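Local structure of uncharacterized protein (4ECO) at residues P170-I175 against L489-D494. The protein is of unknown function but belongs to the leucine-rich repeat proteins, whose curved solenoids commonly serve as binding surfaces, so it probably binds a protein partner. Residues are numbered along the deposited sequence; the frame is centred on the assembly and turned at random.
Sequences PQQKSI and LLTSID
The side-chain amide of Q172 presents one face to T491, whose OG1 lies about 3 Å above the amide plane, beside the nitrogen end. Q172 NE2 and T491 OG1 are 3.4 Å apart, but the approach is over the face and the angle is too poor for a hydrogen bond. NE2 is instead hydrogen-bonded to the carboxylate of D169 (OD2), just before the segment. A water, displaced toward the same face as T491 OG1, donates to Q172 OE1 at 2.7 Å, with an angle of about 110° at the oxygen. The same water is hydrogen-bonded to T491 OG1 (2.6 Å) and S492 OG (2.6 Å); its three partners are spread around it in a roughly tetrahedral way. Q172 reaches it with CG anti to the carbonyl carbon (chi1 -63°) and the chain extended beyond, sliding past T491 in the opposite direction. T491 OG1 is also bonded to the backbone carbonyl of S460, just before the neighbouring strand 461-463. S492 begins strand 492-494, set in parallel between strands 461-463 and 517-519; its side chain and that of D494 project from the concave face typical of leucine-rich repeats, where helix 160-168 rests on them through I166 and I162. The loop following that helix thus meets the solenoid here through water, burying merely 74 Å². Shortening Q172 to an alanine would probably cost the water one of its three partners, the amide oxygen, and leave D169 without the amide donor. With D169 holding NE2 and the water holding OE1, the two ends of the amide are told apart, which probably fixes its flip.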
ATOM      1  N   PRO A 170      20.824  15.269  -1.211  1.00 57.74           N
ATOM      2  CA  PRO A 170      20.112  15.716  -2.425  1.00 57.37           C
ATOM      3  C   PRO A 170      20.051  14.630  -3.503  1.00 60.08           C
ATOM      4  O   PRO A 170      19.161  14.664  -4.343  1.00 59.36           O
ATOM      5  CB  PRO A 170      20.949  16.909  -2.915  1.00 59.83           C
ATOM      6  CG  PRO A 170      21.883  17.234  -1.819  1.00 64.22           C
ATOM      7  CD  PRO A 170      22.103  15.995  -1.046  1.00 59.31           C
ATOM      8  N   GLN A 171      20.992  13.671  -3.468  1.00 56.22           N
ATOM      9  CA  GLN A 171      21.089  12.579  -4.436  1.00 56.11           C
ATOM     10  C   GLN A 171      20.117  11.424  -4.099  1.00 56.57           C
ATOM     11  O   GLN A 171      20.097  10.420  -4.811  1.00 57.42           O
ATOM     12  CB  GLN A 171      22.549  12.059  -4.506  1.00 58.32           C
ATOM     13  CG  GLN A 171      23.553  13.053  -5.128  1.00 79.26           C
ATOM     14  CD  GLN A 171      23.362  13.364  -6.623  1.00105.70           C
ATOM     15  OE1 GLN A 171      23.306  12.469  -7.490  1.00100.16           O
ATOM     16  NE2 GLN A 171      23.276  14.657  -6.959  1.00 99.05           N
ATOM     17  N   GLN A 172      19.310  11.570  -3.035  1.00 49.82           N
ATOM     18  CA  GLN A 172      18.331  10.561  -2.599  1.00 47.43           C
ATOM     19  C   GLN A 172      16.911  11.148  -2.463  1.00 50.46           C
ATOM     20  O   GLN A 172      16.756  12.319  -2.084  1.00 49.03           O
ATOM     21  CB  GLN A 172      18.735   9.941  -1.251  1.00 46.73           C
ATOM     22  CG  GLN A 172      20.049   9.184  -1.269  1.00 51.38           C
ATOM     23  CD  GLN A 172      20.242   8.369  -0.010  1.00 69.66           C
ATOM     24  OE1 GLN A 172      19.423   7.500   0.329  1.00 62.55           O
ATOM     25  NE2 GLN A 172      21.370   8.569   0.677  1.00 58.83           N
ATOM     26  N   LYS A 173      15.882  10.311  -2.726  1.00 46.74           N
ATOM     27  CA  LYS A 173      14.473  10.688  -2.547  1.00 46.68           C
ATOM     28  C   LYS A 173      14.172  10.693  -1.043  1.00 51.59           C
ATOM     29  O   LYS A 173      14.459   9.707  -0.348  1.00 51.21           O
ATOM     30  CB  LYS A 173      13.506   9.745  -3.307  1.00 49.17           C
ATOM     31  CG  LYS A 173      13.760   9.568  -4.811  1.00 66.88           C
ATOM     32  CD  LYS A 173      12.664   8.712  -5.432  1.00 80.77           C
ATOM     33  CE  LYS A 173      12.872   8.374  -6.890  1.00 95.09           C
ATOM     34  NZ  LYS A 173      11.670   7.690  -7.450  1.00105.44           N
ATOM     35  N   SER A 174      13.672  11.817  -0.526  1.00 48.61           N
ATOM     36  CA  SER A 174      13.367  11.947   0.901  1.00 47.69           C
ATOM     37  C   SER A 174      12.237  10.990   1.282  1.00 51.48           C
ATOM     38  O   SER A 174      11.434  10.594   0.432  1.00 52.84           O
ATOM     39  CB  SER A 174      13.010  13.391   1.251  1.00 50.29           C
ATOM     40  OG  SER A 174      14.149  14.222   1.083  1.00 63.16           O
ATOM     41  N   ILE A 175      12.212  10.580   2.544  1.00 44.87           N
ATOM     42  CA  ILE A 175      11.201   9.672   3.041  1.00 42.68           C
ATOM     43  C   ILE A 175      10.074  10.513   3.650  1.00 50.69           C
ATOM     44  O   ILE A 175      10.265  11.212   4.663  1.00 50.40           O
ATOM     45  CB  ILE A 175      11.828   8.660   4.050  1.00 43.46           C
ATOM     46  CG1 ILE A 175      12.964   7.850   3.381  1.00 42.73           C
ATOM     47  CG2 ILE A 175      10.760   7.757   4.679  1.00 40.91           C
ATOM     48  CD1 ILE A 175      13.933   7.216   4.291  1.00 34.18           C
ATOM     49  N   LEU A 489      27.383   1.710  -4.408  1.00 44.72           N
ATOM     50  CA  LEU A 489      26.073   2.365  -4.280  1.00 42.91           C
ATOM     51  C   LEU A 489      25.506   2.367  -2.861  1.00 44.25           C
ATOM     52  O   LEU A 489      24.644   3.189  -2.578  1.00 44.76           O
ATOM     53  CB  LEU A 489      25.031   1.677  -5.181  1.00 42.94           C
ATOM     54  CG  LEU A 489      25.244   1.731  -6.692  1.00 48.02           C
ATOM     55  CD1 LEU A 489      24.339   0.761  -7.377  1.00 48.44           C
ATOM     56  CD2 LEU A 489      24.988   3.128  -7.235  1.00 46.46           C
ATOM     57  N   LEU A 490      25.927   1.430  -1.992  1.00 38.99           N
ATOM     58  CA  LEU A 490      25.394   1.282  -0.635  1.00 36.57           C
ATOM     59  C   LEU A 490      25.755   2.483   0.238  1.00 40.53           C
ATOM     60  O   LEU A 490      26.913   2.633   0.651  1.00 40.94           O
ATOM     61  CB  LEU A 490      25.903  -0.029   0.006  1.00 35.81           C
ATOM     62  CG  LEU A 490      25.181  -0.483   1.281  1.00 37.12           C
ATOM     63  CD1 LEU A 490      23.728  -0.877   0.979  1.00 36.23           C
ATOM     64  CD2 LEU A 490      25.915  -1.636   1.917  1.00 34.68           C
ATOM     65  N   THR A 491      24.754   3.318   0.534  1.00 36.58           N
ATOM     66  CA  THR A 491      24.938   4.533   1.332  1.00 37.11           C
ATOM     67  C   THR A 491      24.198   4.466   2.705  1.00 41.37           C
ATOM     68  O   THR A 491      24.475   5.305   3.560  1.00 41.02           O
ATOM     69  CB  THR A 491      24.497   5.773   0.532  1.00 44.18           C
ATOM     70  OG1 THR A 491      23.113   5.652   0.185  1.00 41.71           O
ATOM     71  CG2 THR A 491      25.352   5.985  -0.734  1.00 41.08           C
ATOM     72  N   SER A 492      23.304   3.475   2.934  1.00 38.58           N
ATOM     73  CA  SER A 492      22.581   3.358   4.215  1.00 37.52           C
ATOM     74  C   SER A 492      22.550   1.914   4.701  1.00 41.83           C
ATOM     75  O   SER A 492      22.176   1.021   3.951  1.00 41.83           O
ATOM     76  CB  SER A 492      21.155   3.906   4.119  1.00 38.20           C
ATOM     77  OG  SER A 492      21.124   5.289   3.800  1.00 41.27           O
ATOM     78  N   ILE A 493      22.983   1.683   5.954  1.00 38.22           N
ATOM     79  CA  ILE A 493      22.998   0.368   6.576  1.00 37.52           C
ATOM     80  C   ILE A 493      22.368   0.455   7.976  1.00 41.77           C
ATOM     81  O   ILE A 493      22.921   1.109   8.859  1.00 42.50           O
ATOM     82  CB  ILE A 493      24.420  -0.245   6.630  1.00 41.31           C
ATOM     83  CG1 ILE A 493      25.188  -0.100   5.272  1.00 42.26           C
ATOM     84  CG2 ILE A 493      24.343  -1.704   7.080  1.00 41.44           C
ATOM     85  CD1 ILE A 493      26.641  -0.606   5.290  1.00 44.12           C
ATOM     86  N   ASP A 494      21.202  -0.202   8.164  1.00 37.25           N
ATOM     87  CA  ASP A 494      20.507  -0.295   9.446  1.00 35.28           C
ATOM     88  C   ASP A 494      20.717  -1.673  10.012  1.00 39.96           C
ATOM     89  O   ASP A 494      20.290  -2.666   9.416  1.00 39.67           O
ATOM     90  CB  ASP A 494      19.022   0.016   9.314  1.00 35.43           C
ATOM     91  CG  ASP A 494      18.392   0.576  10.575  1.00 38.43           C
ATOM     92  OD1 ASP A 494      18.928   0.320  11.669  1.00 38.19           O
ATOM     93  OD2 ASP A 494      17.336   1.240  10.467  1.00 41.91           O
TER
HETATM   94  O   HOH W   1      20.702   5.325   1.235  1.00 47.31           O